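Local coordinates for putative methylthioribose-1-phosphate isomerase (Pyrococcus horikoshii OT3, PDB 6A34), which probably catalyses the interconversion of 5-methylthioribose 1-phosphate and 5-methylthioribulose 1-phosphate in the methionine salvage pathway, at residues T11-T16 against S216-N221. Residues are numbered along the deposited sequence; the frame is centred on the assembly and turned at random.
Sequences TKLPRT and SYDGLN
The carboxylate of Asp218, just past the C-terminal end of helix 206-217, grips the loop 11-16 that follows helix 7-10. Its CG stands anti to the carbonyl carbon (chi1 -84°), which brings both oxygens to the turn at Thr11 and Lys12. Thr11 OG1 donates to Asp218 OD2 on the syn lone pair, a very short bond of 2.4 Å. The second oxygen, OD1, accepts the backbone N-H of Lys12 at 2.8 Å; that bond is nearly straight (167°) but comes from above the carboxylate plane. Thr11 OG1 also works as an acceptor: lying anti to its own backbone N (chi1 -170°), it takes the N-H of Leu13 at 3.1 Å, which closes an ST turn. Asp218 OD2 has a further partner in Arg185 of helix 180-189, a salt bridge that would be expected to offset the charge of this buried carboxylate.

Beside these polar bonds, Leu13 lays CD2 over one face of the Tyr217 ring, 3.8 Å from its centroid, a CH-pi contact displaced toward CD1. Lys12 CB meets the edge of the same ring at CE1, 3.9 Å away, while Trp213 and Phe36 also pack against Tyr217. Gly219, with positive phi, ends the helix in a Schellman motif, its N bonded to Ser216 O at 2.7 Å.

With one carboxylate serving a hydroxyl, a main-chain N-H and an arginine, the contact ties the N-terminal region to the Rossmann-like part of the chain, and these donors would be expected to favour an ionised Asp218.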
# COMPACT_ATOMS: atom_id res chain seq x y z
N THR A 11 28.90 -5.48 -0.64
CA THR A 11 28.27 -4.26 -1.14
C THR A 11 29.33 -3.37 -1.80
O THR A 11 30.49 -3.45 -1.45
CB THR A 11 27.60 -3.46 -0.02
OG1 THR A 11 26.81 -2.43 -0.63
CG2 THR A 11 28.60 -2.86 0.95
N LYS A 12 28.88 -2.51 -2.70
CA LYS A 12 29.71 -1.50 -3.32
C LYS A 12 29.48 -0.14 -2.66
O LYS A 12 30.15 0.81 -2.97
CB LYS A 12 29.41 -1.40 -4.81
CG LYS A 12 29.89 -2.57 -5.65
CD LYS A 12 29.28 -2.57 -7.06
CE LYS A 12 29.38 -3.92 -7.74
NZ LYS A 12 28.10 -4.32 -8.38
N LEU A 13 28.50 -0.07 -1.76
CA LEU A 13 28.17 1.13 -1.06
C LEU A 13 29.23 1.42 -0.01
O LEU A 13 29.71 0.50 0.65
CB LEU A 13 26.80 0.97 -0.37
CG LEU A 13 25.58 0.97 -1.28
CD1 LEU A 13 24.33 0.59 -0.49
CD2 LEU A 13 25.37 2.32 -1.95
N PRO A 14 29.53 2.72 0.24
CA PRO A 14 30.27 3.12 1.43
C PRO A 14 29.39 2.94 2.67
O PRO A 14 28.16 2.76 2.54
CB PRO A 14 30.50 4.62 1.24
CG PRO A 14 29.25 5.04 0.48
CD PRO A 14 28.97 3.88 -0.46
N ARG A 15 30.02 3.02 3.84
CA ARG A 15 29.31 3.06 5.08
C ARG A 15 28.32 4.23 5.02
O ARG A 15 28.56 5.24 4.37
CB ARG A 15 30.30 3.10 6.25
CG ARG A 15 30.71 1.71 6.71
CD ARG A 15 32.09 1.44 7.25
NE ARG A 15 32.05 1.45 8.69
CZ ARG A 15 32.75 0.71 9.56
NH1 ARG A 15 32.83 1.18 10.78
NH2 ARG A 15 33.30 -0.45 9.28
N THR A 16 27.17 4.02 5.66
CA THR A 16 26.09 4.98 5.79
C THR A 16 26.59 6.23 6.51
O THR A 16 26.15 7.33 6.22
CB THR A 16 24.91 4.35 6.55
OG1 THR A 16 24.45 3.24 5.78
CG2 THR A 16 23.79 5.32 6.84
N SER A 216 19.38 -2.46 -5.80
CA SER A 216 19.68 -2.26 -7.21
C SER A 216 21.15 -1.81 -7.39
O SER A 216 21.88 -2.39 -8.16
CB SER A 216 18.72 -1.32 -7.86
OG SER A 216 18.88 -1.44 -9.26
N TYR A 217 21.58 -0.80 -6.64
CA TYR A 217 22.95 -0.34 -6.68
C TYR A 217 23.93 -1.51 -6.63
O TYR A 217 24.93 -1.50 -7.37
CB TYR A 217 23.24 0.62 -5.53
CG TYR A 217 24.53 1.39 -5.67
CD1 TYR A 217 25.71 0.88 -5.16
CD2 TYR A 217 24.57 2.63 -6.28
CE1 TYR A 217 26.90 1.57 -5.26
CE2 TYR A 217 25.76 3.34 -6.38
CZ TYR A 217 26.93 2.80 -5.87
OH TYR A 217 28.13 3.47 -5.92
N ASP A 218 23.64 -2.53 -5.82
CA ASP A 218 24.54 -3.64 -5.65
C ASP A 218 24.27 -4.74 -6.65
O ASP A 218 24.90 -5.80 -6.57
CB ASP A 218 24.49 -4.16 -4.21
CG ASP A 218 25.39 -3.38 -3.26
OD1 ASP A 218 26.36 -2.77 -3.77
OD2 ASP A 218 25.12 -3.40 -2.02
N GLY A 219 23.33 -4.55 -7.59
CA GLY A 219 23.07 -5.57 -8.62
C GLY A 219 22.30 -6.81 -8.14
O GLY A 219 22.35 -7.87 -8.77
N LEU A 220 21.55 -6.70 -7.03
CA LEU A 220 20.61 -7.80 -6.68
C LEU A 220 19.46 -7.82 -7.69
O LEU A 220 19.05 -6.77 -8.17
CB LEU A 220 20.08 -7.58 -5.26
CG LEU A 220 20.93 -8.15 -4.13
CD1 LEU A 220 22.32 -7.52 -4.08
CD2 LEU A 220 20.20 -7.96 -2.80
N ASN A 221 18.91 -9.00 -8.01
CA ASN A 221 17.70 -9.03 -8.84
C ASN A 221 16.45 -8.71 -7.97
O ASN A 221 16.06 -9.44 -7.12
CB ASN A 221 17.62 -10.35 -9.59
CG ASN A 221 16.38 -10.44 -10.44
OD1 ASN A 221 16.02 -9.44 -11.06
ND2 ASN A 221 15.70 -11.59 -10.43